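Local coordinates for protein guanidinopropionase (Pseudomonas aeruginosa, PDB 3NIQ) that catalyses the manganese-dependent hydrolysis of 3-guanidinopropanoate to urea and beta-alanine, acting as a homohexamer of the arginase family, at residues P6-A11 and M24-F29; I77-V83 and L307-E312; L102-E106 and L130-A135; V230-T235 and G274-V278. All coordinates share one frame; numbering follows the deposited sequence.

Contact 1. Residues P6-A11 and M24-F29; sequences PQPLDA and MRLPAF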
loop_
_atom_site.group_PDB
_atom_site.type_symbol
_atom_site.label_atom_id
_atom_site.label_comp_id
_atom_site.label_asym_id
_atom_site.label_seq_id
_atom_site.Cartn_x
_atom_site.Cartn_y
_atom_site.Cartn_z
ATOM N N PRO A 6 31.968 -2.949 21.318
ATOM C CA PRO A 6 31.421 -2.560 20.007
ATOM C C PRO A 6 30.457 -1.385 20.174
ATOM O O PRO A 6 29.830 -1.246 21.220
ATOM C CB PRO A 6 30.666 -3.814 19.558
ATOM C CG PRO A 6 31.388 -4.947 20.269
ATOM C CD PRO A 6 31.714 -4.371 21.631
ATOM N N GLN A 7 30.396 -0.514 19.174
ATOM C CA GLN A 7 29.488 0.621 19.206
ATOM C C GLN A 7 28.781 0.668 17.850
ATOM O O GLN A 7 29.366 0.270 16.838
ATOM C CB GLN A 7 30.239 1.953 19.441
ATOM C CG GLN A 7 30.965 2.112 20.799
ATOM C CD GLN A 7 30.032 2.276 21.994
ATOM O OE1 GLN A 7 28.950 2.844 21.893
ATOM N NE2 GLN A 7 30.465 1.783 23.140
ATOM N N PRO A 8 27.529 1.155 17.827
ATOM C CA PRO A 8 26.793 1.344 16.577
ATOM C C PRO A 8 27.537 2.323 15.680
ATOM O O PRO A 8 28.325 3.115 16.191
ATOM C CB PRO A 8 25.483 2.017 17.030
ATOM C CG PRO A 8 25.362 1.725 18.484
ATOM C CD PRO A 8 26.773 1.647 18.998
ATOM N N LEU A 9 27.274 2.298 14.374
ATOM C CA LEU A 9 27.806 3.330 13.483
ATOM C C LEU A 9 27.475 4.720 14.041
ATOM O O LEU A 9 26.365 4.965 14.516
ATOM C CB LEU A 9 27.262 3.169 12.054
ATOM C CG LEU A 9 27.679 1.936 11.232
ATOM C CD1 LEU A 9 26.929 1.852 9.875
ATOM C CD2 LEU A 9 29.190 1.896 11.006
ATOM N N ASP A 10 28.446 5.624 14.011
ATOM C CA ASP A 10 28.232 6.969 14.539
ATOM C C ASP A 10 27.333 7.817 13.613
ATOM O O ASP A 10 27.740 8.177 12.500
ATOM C CB ASP A 10 29.579 7.654 14.766
ATOM C CG ASP A 10 29.466 8.919 15.608
ATOM O OD1 ASP A 10 28.351 9.289 16.055
ATOM O OD2 ASP A 10 30.524 9.541 15.823
ATOM N N ALA A 11 26.122 8.118 14.087
ATOM C CA ALA A 11 25.109 8.828 13.288
ATOM C C ALA A 11 25.476 10.286 13.016
ATOM O O ALA A 11 24.880 10.942 12.159
ATOM C CB ALA A 11 23.746 8.748 13.954
ATOM N N MET A 24 20.830 -2.514 15.257
ATOM C CA MET A 24 21.319 -1.289 15.904
ATOM C C MET A 24 22.572 -0.737 15.204
ATOM O O MET A 24 23.307 0.033 15.801
ATOM C CB MET A 24 21.612 -1.533 17.397
ATOM C CG MET A 24 20.527 -2.323 18.163
ATOM S SD MET A 24 18.959 -1.462 18.204
ATOM C CE MET A 24 17.946 -2.658 19.119
ATOM N N ARG A 25 22.816 -1.164 13.958
ATOM C CA ARG A 25 24.035 -0.801 13.197
ATOM C C ARG A 25 25.316 -1.104 13.959
ATOM O O ARG A 25 26.297 -0.351 13.894
ATOM C CB ARG A 25 24.004 0.679 12.761
ATOM C CG ARG A 25 22.741 1.048 11.947
ATOM C CD ARG A 25 22.983 2.224 11.008
ATOM N NE ARG A 25 23.209 3.462 11.747
ATOM C CZ ARG A 25 23.684 4.579 11.196
ATOM N NH1 ARG A 25 23.983 4.622 9.899
ATOM N NH2 ARG A 25 23.859 5.653 11.940
ATOM N N LEU A 26 25.308 -2.221 14.672
ATOM C CA LEU A 26 26.473 -2.679 15.409
ATOM C C LEU A 26 27.341 -3.508 14.472
ATOM O O LEU A 26 26.893 -3.859 13.357
ATOM C CB LEU A 26 26.020 -3.518 16.630
ATOM C CG LEU A 26 25.397 -2.752 17.806
ATOM C CD1 LEU A 26 24.506 -3.654 18.652
ATOM C CD2 LEU A 26 26.453 -2.120 18.715
ATOM N N PRO A 27 28.589 -3.822 14.893
ATOM C CA PRO A 27 29.376 -4.769 14.111
ATOM C C PRO A 27 28.753 -6.160 14.131
ATOM O O PRO A 27 28.032 -6.517 15.094
ATOM C CB PRO A 27 30.752 -4.766 14.823
ATOM C CG PRO A 27 30.784 -3.488 15.597
ATOM C CD PRO A 27 29.346 -3.333 16.055
ATOM N N ALA A 28 28.994 -6.923 13.061
ATOM C CA ALA A 28 28.560 -8.311 12.986
ATOM C C ALA A 28 29.605 -9.240 13.600
ATOM O O ALA A 28 30.816 -9.022 13.435
ATOM C CB ALA A 28 28.279 -8.700 11.563
ATOM N N PHE A 29 29.126 -10.260 14.319
ATOM C CA PHE A 29 29.988 -11.216 15.021
ATOM C C PHE A 29 29.565 -12.631 14.687
ATOM O O PHE A 29 28.382 -12.903 14.416
ATOM C CB PHE A 29 29.956 -11.014 16.552
ATOM C CG PHE A 29 30.588 -9.731 17.011
ATOM C CD1 PHE A 29 31.919 -9.708 17.432
ATOM C CD2 PHE A 29 29.846 -8.542 17.026
ATOM C CE1 PHE A 29 32.517 -8.535 17.850
ATOM C CE2 PHE A 29 30.428 -7.346 17.452
ATOM C CZ PHE A 29 31.769 -7.334 17.864
HETATM O O HOH W 1 29.028 -0.616 13.777
#
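The carbonyl oxygen Arg-25 O is gripped from across the contact by Leu-9 N, at 2.9 Å, with the donor tilted 29° from the carbonyl plane. A water donates to the same oxygen and also to Gln-7 O, tying the two segments a second time, and Pro-8 CA adds a CA-H...O contact to Arg-25 O at 3.2 Å. One backbone oxygen is thus the polar joint between two irregular segments running roughly antiparallel. The Arg-25 side chain crosses that of Leu-9 at about a right angle, and Leu-9 CB sits 3.9 Å above the centre of the guanidinium plane. The arginine chain bends at chi3 (-68°), which lays one face of the guanidinium against Leu-9 CB, while Ala-11 CA meets its edge in plane, nearest NH2. The terminal nitrogens bond to the loop linking the segments: NH1 donates to Ala-18 O and NH2 to Ile-14 O, so the arginine ties down the backbone of that loop. Toward the N-terminal side of Leu-9 the contact turns apolar. Pro-8 and Leu-26 lie side by side and point the same way, with Pro-8 CD 3.8 Å from Leu-26 CD2. Pro-6 packs CB against Pro-27 CD and brings CG to 3.4 Å from Phe-29 CZ. Both segments belong to the N-terminal arm that precedes strand 37-42. Met-24 and Leu-26 reach inward to Leu-39 on that strand, Tyr-80 of helix 79-82 packs against Pro-8 and Leu-26, and Pro-27 and Phe-29 bond through their backbones to Asp-87 of strand 85-90, outermost in the sheet of this chain.

Contact 2. Residues I77-V83 and L307-E312; sequences IAPYDLV and LCLLAE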
loop_
_atom_site.group_PDB
_atom_site.type_symbol
_atom_site.label_atom_id
_atom_site.label_comp_id
_atom_site.label_asym_id
_atom_site.label_seq_id
_atom_site.Cartn_x
_atom_site.Cartn_y
_atom_site.Cartn_z
ATOM N N ILE A 77 20.221 4.317 30.695
ATOM C CA ILE A 77 21.084 3.185 30.378
ATOM C C ILE A 77 21.712 3.395 29.007
ATOM O O ILE A 77 21.033 3.784 28.052
ATOM C CB ILE A 77 20.321 1.851 30.416
ATOM C CG1 ILE A 77 19.749 1.624 31.827
ATOM C CG2 ILE A 77 21.243 0.695 29.971
ATOM C CD1 ILE A 77 18.687 0.502 31.957
ATOM N N ALA A 78 23.021 3.176 28.928
ATOM C CA ALA A 78 23.735 3.223 27.668
ATOM C C ALA A 78 24.292 1.808 27.472
ATOM O O ALA A 78 25.401 1.509 27.922
ATOM C CB ALA A 78 24.860 4.268 27.733
ATOM N N PRO A 79 23.502 0.922 26.819
ATOM C CA PRO A 79 23.792 -0.515 26.789
ATOM C C PRO A 79 25.179 -0.868 26.247
ATOM O O PRO A 79 25.840 -1.764 26.782
ATOM C CB PRO A 79 22.697 -1.088 25.877
ATOM C CG PRO A 79 22.204 0.064 25.078
ATOM C CD PRO A 79 22.321 1.257 26.001
ATOM N N TYR A 80 25.602 -0.181 25.197
ATOM C CA TYR A 80 26.845 -0.515 24.533
ATOM C C TYR A 80 28.070 -0.114 25.347
ATOM O O TYR A 80 29.134 -0.683 25.136
ATOM C CB TYR A 80 26.884 0.093 23.131
ATOM C CG TYR A 80 25.563 -0.075 22.419
ATOM C CD1 TYR A 80 25.060 -1.351 22.117
ATOM C CD2 TYR A 80 24.801 1.034 22.071
ATOM C CE1 TYR A 80 23.824 -1.495 21.472
ATOM C CE2 TYR A 80 23.579 0.896 21.447
ATOM C CZ TYR A 80 23.093 -0.365 21.153
ATOM O OH TYR A 80 21.877 -0.489 20.539
ATOM N N ASP A 81 27.916 0.864 26.248
ATOM C CA ASP A 81 28.984 1.226 27.195
ATOM C C ASP A 81 29.010 0.253 28.357
ATOM O O ASP A 81 30.087 -0.161 28.787
ATOM C CB ASP A 81 28.844 2.663 27.723
ATOM C CG ASP A 81 29.107 3.715 26.650
ATOM O OD1 ASP A 81 29.859 3.438 25.700
ATOM O OD2 ASP A 81 28.554 4.823 26.762
ATOM N N LEU A 82 27.826 -0.142 28.828
ATOM C CA LEU A 82 27.715 -1.100 29.926
ATOM C C LEU A 82 28.348 -2.447 29.615
ATOM O O LEU A 82 29.100 -2.972 30.428
ATOM C CB LEU A 82 26.257 -1.320 30.343
ATOM C CG LEU A 82 25.644 -0.330 31.301
ATOM C CD1 LEU A 82 24.320 -0.910 31.811
ATOM C CD2 LEU A 82 26.627 -0.068 32.466
ATOM N N VAL A 83 28.042 -3.010 28.448
ATOM C CA VAL A 83 28.510 -4.366 28.101
ATOM C C VAL A 83 28.790 -4.475 26.612
ATOM O O VAL A 83 28.514 -3.537 25.852
ATOM C CB VAL A 83 27.465 -5.461 28.494
ATOM C CG1 VAL A 83 27.057 -5.320 29.955
ATOM C CG2 VAL A 83 26.229 -5.389 27.586
ATOM N N LEU A 307 17.046 -4.616 25.429
ATOM C CA LEU A 307 18.502 -4.611 25.425
ATOM C C LEU A 307 19.035 -3.860 26.644
ATOM O O LEU A 307 19.984 -4.290 27.290
ATOM C CB LEU A 307 19.049 -3.971 24.139
ATOM C CG LEU A 307 20.533 -3.583 24.106
ATOM C CD1 LEU A 307 21.440 -4.789 24.388
ATOM C CD2 LEU A 307 20.912 -2.965 22.760
ATOM N N CYS A 308 18.422 -2.730 26.944
ATOM C CA CYS A 308 18.884 -1.917 28.056
ATOM C C CYS A 308 18.827 -2.712 29.349
ATOM O O CYS A 308 19.728 -2.617 30.180
ATOM C CB CYS A 308 18.074 -0.625 28.164
ATOM S SG CYS A 308 18.424 0.518 26.785
ATOM N N LEU A 309 17.774 -3.503 29.514
ATOM C CA LEU A 309 17.619 -4.298 30.731
ATOM C C LEU A 309 18.541 -5.500 30.765
ATOM O O LEU A 309 19.095 -5.828 31.815
ATOM C CB LEU A 309 16.169 -4.731 30.916
ATOM C CG LEU A 309 15.121 -3.623 30.908
ATOM C CD1 LEU A 309 13.755 -4.202 31.240
ATOM C CD2 LEU A 309 15.500 -2.503 31.894
ATOM N N LEU A 310 18.731 -6.149 29.623
ATOM C CA LEU A 310 19.670 -7.260 29.567
ATOM C C LEU A 310 21.111 -6.790 29.778
ATOM O O LEU A 310 21.906 -7.489 30.401
ATOM C CB LEU A 310 19.582 -8.001 28.232
ATOM C CG LEU A 310 18.274 -8.734 27.940
ATOM C CD1 LEU A 310 18.241 -9.133 26.461
ATOM C CD2 LEU A 310 18.186 -9.995 28.827
ATOM N N ALA A 311 21.455 -5.634 29.225
ATOM C CA ALA A 311 22.773 -5.056 29.475
ATOM C C ALA A 311 23.036 -4.962 30.983
ATOM O O ALA A 311 24.110 -5.349 31.439
ATOM C CB ALA A 311 22.901 -3.681 28.821
ATOM N N GLU A 312 22.068 -4.453 31.745
ATOM C CA GLU A 312 22.229 -4.335 33.198
ATOM C C GLU A 312 22.415 -5.701 33.866
ATOM O O GLU A 312 23.254 -5.845 34.744
ATOM C CB GLU A 312 21.064 -3.588 33.845
ATOM C CG GLU A 312 21.053 -2.088 33.563
ATOM C CD GLU A 312 20.252 -1.298 34.581
ATOM O OE1 GLU A 312 20.704 -0.197 34.946
ATOM O OE2 GLU A 312 19.157 -1.746 34.996
#
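Ile-77 and Glu-312 cross at about a right angle, with Ile-77 CD1 laid against the carboxylate carbon Glu-312 CD at 3.5 Å. The other branch of the isoleucine, CG2, lies anti to its backbone N (the companion chi1, to CG1, is -61°) and rests on Cys-308, 3.9 Å from its CB. Pro-79 meets Leu-307 at a similar right angle: Pro-79 CB is 3.7 Å from Leu-307 CG, and the same CB touches Ala-311 CB, one helical turn further on. Tyr-80 also stands across Leu-307, whose CD2 reaches Tyr-80 CE1 at 3.5 Å. One face of the tyrosine ring is covered by the adjacent Pro-79 CG, which lies over its centre. Here the short helix 79-82, with Ala-78 at its N-cap, docks on the long C-terminal helix 294-317 of the arginase-type alpha/beta fold. That long helix in turn packs through Leu-309 and Leu-310 on strand 277-283, and through Leu-307 and Leu-310 on strand 118-123. Where the short helix ends, Val-83 straddles Ala-311, its CG2 3.9 Å from Ala-311 CB and its CG1 facing Ala-311 O. Leu-82 approaches Glu-312 at a slant, CD1 to CG 3.9 Å. Leu-82 rests on the aliphatic CG of Glu-312, Ile-77 on its carboxylate end, whose OE1 forms a salt bridge with Arg-273.

Contact 3. Residues L102-E106 and L130-A135; sequences LRRIE and LPIFRA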
loop_
_atom_site.group_PDB
_atom_site.type_symbol
_atom_site.label_atom_id
_atom_site.label_comp_id
_atom_site.label_asym_id
_atom_site.label_seq_id
_atom_site.Cartn_x
_atom_site.Cartn_y
_atom_site.Cartn_z
ATOM N N LEU A 102 14.064 -26.946 14.326
ATOM C CA LEU A 102 14.073 -27.069 15.781
ATOM C C LEU A 102 15.415 -27.566 16.279
ATOM O O LEU A 102 15.992 -26.994 17.230
ATOM C CB LEU A 102 12.998 -28.045 16.251
ATOM C CG LEU A 102 11.557 -27.603 16.434
ATOM C CD1 LEU A 102 10.732 -28.800 16.917
ATOM C CD2 LEU A 102 11.445 -26.411 17.432
ATOM N N ARG A 103 15.927 -28.629 15.646
ATOM C CA ARG A 103 17.242 -29.153 16.010
ATOM C C ARG A 103 18.337 -28.109 15.799
ATOM O O ARG A 103 19.173 -27.887 16.680
ATOM C CB ARG A 103 17.585 -30.411 15.204
ATOM C CG ARG A 103 18.932 -31.050 15.592
ATOM C CD ARG A 103 19.315 -32.222 14.632
ATOM N NE ARG A 103 19.418 -31.754 13.246
ATOM C CZ ARG A 103 20.501 -31.173 12.718
ATOM N NH1 ARG A 103 21.599 -30.996 13.459
ATOM N NH2 ARG A 103 20.484 -30.750 11.450
ATOM N N ARG A 104 18.339 -27.496 14.615
ATOM C CA ARG A 104 19.424 -26.591 14.237
ATOM C C ARG A 104 19.404 -25.338 15.105
ATOM O O ARG A 104 20.452 -24.865 15.566
ATOM C CB ARG A 104 19.330 -26.252 12.748
ATOM C CG ARG A 104 19.798 -27.429 11.864
ATOM C CD ARG A 104 19.234 -27.387 10.456
ATOM N NE ARG A 104 19.836 -26.326 9.660
ATOM C CZ ARG A 104 19.925 -26.336 8.332
ATOM N NH1 ARG A 104 19.449 -27.363 7.640
ATOM N NH2 ARG A 104 20.493 -25.315 7.701
ATOM N N ILE A 105 18.199 -24.828 15.368
ATOM C CA ILE A 105 18.080 -23.629 16.180
ATOM C C ILE A 105 18.569 -23.864 17.595
ATOM O O ILE A 105 19.324 -23.042 18.131
ATOM C CB ILE A 105 16.649 -23.063 16.196
ATOM C CG1 ILE A 105 16.267 -22.618 14.775
ATOM C CG2 ILE A 105 16.566 -21.929 17.204
ATOM C CD1 ILE A 105 14.784 -22.311 14.580
ATOM N N GLU A 106 18.160 -24.978 18.202
ATOM C CA GLU A 106 18.615 -25.291 19.562
ATOM C C GLU A 106 20.151 -25.413 19.618
ATOM O O GLU A 106 20.777 -24.955 20.576
ATOM C CB GLU A 106 17.972 -26.585 20.093
ATOM C CG GLU A 106 18.534 -26.990 21.474
ATOM C CD GLU A 106 17.929 -28.268 22.063
ATOM O OE1 GLU A 106 16.972 -28.830 21.476
ATOM O OE2 GLU A 106 18.413 -28.694 23.132
ATOM N N LEU A 130 10.735 -21.980 21.771
ATOM C CA LEU A 130 10.970 -23.341 22.257
ATOM C C LEU A 130 12.432 -23.820 22.171
ATOM O O LEU A 130 13.009 -24.165 23.196
ATOM C CB LEU A 130 10.044 -24.358 21.581
ATOM C CG LEU A 130 10.234 -25.820 22.017
ATOM C CD1 LEU A 130 10.100 -25.963 23.514
ATOM C CD2 LEU A 130 9.231 -26.729 21.289
ATOM N N PRO A 131 13.032 -23.864 20.955
ATOM C CA PRO A 131 14.435 -24.300 20.909
ATOM C C PRO A 131 15.383 -23.417 21.724
ATOM O O PRO A 131 16.337 -23.913 22.314
ATOM C CB PRO A 131 14.771 -24.280 19.405
ATOM C CG PRO A 131 13.694 -23.377 18.789
ATOM C CD PRO A 131 12.479 -23.659 19.604
ATOM N N ILE A 132 15.111 -22.121 21.792
ATOM C CA ILE A 132 15.833 -21.230 22.700
ATOM C C ILE A 132 15.746 -21.720 24.164
ATOM O O ILE A 132 16.777 -21.851 24.852
ATOM C CB ILE A 132 15.288 -19.764 22.572
ATOM C CG1 ILE A 132 15.514 -19.239 21.155
ATOM C CG2 ILE A 132 15.961 -18.823 23.614
ATOM C CD1 ILE A 132 15.064 -17.727 20.909
ATOM N N PHE A 133 14.531 -22.006 24.637
ATOM C CA PHE A 133 14.345 -22.495 26.006
ATOM C C PHE A 133 15.013 -23.865 26.206
ATOM O O PHE A 133 15.526 -24.154 27.288
ATOM C CB PHE A 133 12.855 -22.585 26.365
ATOM C CG PHE A 133 12.232 -21.274 26.776
ATOM C CD1 PHE A 133 12.842 -20.065 26.481
ATOM C CD2 PHE A 133 11.015 -21.257 27.463
ATOM C CE1 PHE A 133 12.277 -18.866 26.864
ATOM C CE2 PHE A 133 10.423 -20.046 27.852
ATOM C CZ PHE A 133 11.058 -18.846 27.551
ATOM N N ARG A 134 15.015 -24.691 25.167
ATOM C CA ARG A 134 15.726 -25.970 25.214
ATOM C C ARG A 134 17.204 -25.775 25.508
ATOM O O ARG A 134 17.794 -26.560 26.258
ATOM C CB ARG A 134 15.516 -26.773 23.933
ATOM C CG ARG A 134 14.166 -27.506 23.932
ATOM C CD ARG A 134 13.869 -28.151 22.587
ATOM N NE ARG A 134 12.593 -28.855 22.597
ATOM C CZ ARG A 134 12.127 -29.567 21.570
ATOM N NH1 ARG A 134 12.807 -29.632 20.431
ATOM N NH2 ARG A 134 10.962 -30.185 21.670
ATOM N N ALA A 135 17.793 -24.710 24.973
ATOM C CA ALA A 135 19.182 -24.381 25.308
ATOM C C ALA A 135 19.335 -23.720 26.663
ATOM O O ALA A 135 20.191 -24.129 27.462
ATOM C CB ALA A 135 19.833 -23.496 24.222
HETATM O O HOH W 2 15.379 -28.632 19.455
#
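Pro-131 presses its ring into the side of helix 98-114, between Leu-102, Ile-105 and Glu-106. Leu-102 crosses the ring at about a right angle and sets CD2 3.7 Å from Pro-131 CD; Ile-105 brings CG2 to 3.6 Å from Pro-131 CG. Glu-106 supplies its backbone, with Pro-131 CB 3.7 Å from Glu-106 N. Its side chain then runs out fully extended, CG anti to the backbone N (chi1 175°), across Arg-134, so that the carboxylate carbon Glu-106 CD lies 3.4 Å from Arg-134 CB. The two charged groups do not pair directly: their planes are 55° apart, and Glu-106 OE1 stays 4.4 Å from Arg-134 NH1. A water bridges them instead, donating to Glu-106 OE1 at 2.6 Å and accepting from Arg-134 NH1 at 2.9 Å, in the plane of the guanidinium at its edge; it also donates weakly to Leu-102 O. Leu-130 CD2 lies over one guanidinium face, offset toward the rim. Second-shell charges hold both groups: Arg-110, on the same helix as the glutamate, forms a salt bridge with Glu-106 OE2, and Glu-175 forms one with Arg-134 NE. The axes of the two short helical segments cross at -47°. Helices 98-114 and 129-136 flank strand 118-123 in the chain; Trp-44 packs on Leu-102 and Ile-105, while Phe-133 reaches strand 142-147.

Contact 4. Residues V230-T235 and G274-V278; sequences VGAGPT and GLDLV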
loop_
_atom_site.group_PDB
_atom_site.type_symbol
_atom_site.label_atom_id
_atom_site.label_comp_id
_atom_site.label_asym_id
_atom_site.label_seq_id
_atom_site.Cartn_x
_atom_site.Cartn_y
_atom_site.Cartn_z
ATOM N N VAL A 230 7.416 -13.606 39.128
ATOM C CA VAL A 230 8.733 -14.088 38.702
ATOM C C VAL A 230 9.751 -13.934 39.825
ATOM O O VAL A 230 10.750 -14.647 39.861
ATOM C CB VAL A 230 9.235 -13.385 37.395
ATOM C CG1 VAL A 230 8.205 -13.566 36.256
ATOM C CG2 VAL A 230 9.512 -11.904 37.635
ATOM N N GLY A 231 9.488 -13.003 40.740
ATOM C CA GLY A 231 10.370 -12.806 41.890
ATOM C C GLY A 231 11.819 -12.522 41.515
ATOM O O GLY A 231 12.102 -11.754 40.572
ATOM N N ALA A 232 12.743 -13.141 42.252
ATOM C CA ALA A 232 14.177 -12.857 42.073
ATOM C C ALA A 232 14.866 -13.909 41.200
ATOM O O ALA A 232 16.067 -13.810 40.946
ATOM C CB ALA A 232 14.885 -12.723 43.456
ATOM N N GLY A 233 14.099 -14.885 40.710
ATOM C CA GLY A 233 14.660 -15.995 39.914
ATOM C C GLY A 233 15.045 -15.640 38.488
ATOM O O GLY A 233 14.745 -14.531 38.006
ATOM N N PRO A 234 15.750 -16.561 37.808
ATOM C CA PRO A 234 16.138 -16.365 36.406
ATOM C C PRO A 234 14.893 -16.179 35.545
ATOM O O PRO A 234 13.958 -16.982 35.633
ATOM C CB PRO A 234 16.834 -17.681 36.043
ATOM C CG PRO A 234 16.511 -18.654 37.190
ATOM C CD PRO A 234 16.306 -17.811 38.373
ATOM N N THR A 235 14.870 -15.120 34.737
ATOM C CA THR A 235 13.634 -14.734 34.059
ATOM C C THR A 235 13.861 -14.342 32.617
ATOM O O THR A 235 14.773 -13.599 32.311
ATOM C CB THR A 235 12.927 -13.588 34.783
ATOM O OG1 THR A 235 12.687 -13.966 36.137
ATOM C CG2 THR A 235 11.591 -13.257 34.112
ATOM N N GLY A 274 15.857 -4.353 36.873
ATOM C CA GLY A 274 16.311 -4.951 38.139
ATOM C C GLY A 274 16.132 -6.464 38.271
ATOM O O GLY A 274 16.814 -7.106 39.063
ATOM N N LEU A 275 15.222 -7.038 37.494
ATOM C CA LEU A 275 15.017 -8.470 37.533
ATOM C C LEU A 275 16.247 -9.204 37.020
ATOM O O LEU A 275 17.082 -8.628 36.316
ATOM C CB LEU A 275 13.788 -8.853 36.687
ATOM C CG LEU A 275 12.450 -8.332 37.238
ATOM C CD1 LEU A 275 11.308 -8.640 36.302
ATOM C CD2 LEU A 275 12.139 -8.883 38.603
ATOM N N ASP A 276 16.357 -10.478 37.371
ATOM C CA ASP A 276 17.420 -11.299 36.818
ATOM C C ASP A 276 17.027 -11.840 35.427
ATOM O O ASP A 276 16.501 -12.953 35.288
ATOM C CB ASP A 276 17.818 -12.425 37.780
ATOM C CG ASP A 276 18.935 -13.294 37.216
ATOM O OD1 ASP A 276 19.764 -12.758 36.462
ATOM O OD2 ASP A 276 18.971 -14.510 37.504
ATOM N N LEU A 277 17.289 -11.030 34.410
ATOM C CA LEU A 277 16.848 -11.311 33.040
ATOM C C LEU A 277 17.937 -12.057 32.308
ATOM O O LEU A 277 19.055 -11.556 32.188
ATOM C CB LEU A 277 16.505 -10.006 32.296
ATOM C CG LEU A 277 15.280 -9.198 32.747
ATOM C CD1 LEU A 277 14.992 -8.021 31.817
ATOM C CD2 LEU A 277 14.034 -10.076 32.842
ATOM N N VAL A 278 17.615 -13.252 31.828
ATOM C CA VAL A 278 18.622 -14.133 31.236
ATOM C C VAL A 278 18.468 -14.270 29.717
ATOM O O VAL A 278 19.264 -14.915 29.061
ATOM C CB VAL A 278 18.604 -15.535 31.876
ATOM C CG1 VAL A 278 18.670 -15.412 33.398
ATOM C CG2 VAL A 278 17.373 -16.322 31.446
HETATM O O HOH W 3 14.188 -11.850 38.798
HETATM O O HOH W 4 18.206 -15.248 40.011
#
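Thr-235 and Leu-277 form a parallel bridge between strands 235-240 and 277-283, neighbours in the central parallel sheet of the arginase fold. Thr-235 N donates to Asp-276 O at 2.8 Å, and Val-278 N answers with a bond to Thr-235 O at 2.9 Å. The two bonds straddle Leu-277, as expected for a parallel pair, and Leu-277 CA adds a CA-H...O contact to that same Thr-235 O. From CB outward, Asp-276 first meets the turn before strand 235-240: CB lies against Gly-233 O at 3.7 Å and Ala-232 O at 3.9 Å. With chi1 at 180°, CG stands anti to the backbone N, which carries OD2 out to Pro-234, 3.6 Å from its CA. A water then joins OD2 to Ala-232 O, donating to both. A second water donates to Gly-231 O and Gly-233 O and accepts from Asp-276 N, knitting the type II' turn Val-230 to Gly-233 to segment 274-278. Apolar contacts lie at both ends: Val-230 crosses Leu-275 at about a right angle, and Pro-234 CB touches Val-278 CG1. Outside the pair, Arg-182 binds Val-230 O and Pro-234 O. Gly-233 O also accepts Thr-235 OG1 at 2.8 Å, the hydroxyl lying above the carbonyl plane, 50° out of it.

Contacts 2 and 3 are buried helix packings, whereas contacts 1 and 4 are only partly buried and rely on backbone hydrogen bonds and bridging water. Contact 1 joins irregular N-terminal segments and contact 4 pairs two strands. Contact 2 is mainly apolar; contact 3 combines a proline wedge with water-bridged charges and lies closest to the metal site, the side chain of Leu-130 being about 11 Å from a manganese ion. Contacts 1 and 2 meet through a probable, weak hydrogen bond from Gln-7 NE2 to Asp-81 OD1 and through Met-24 on Tyr-80. Contacts 2 and 4 meet at Leu-277, under the C-terminal helix. Contact 3 touches none of the others, its centre about 21 Å from that of contact 4, the nearest.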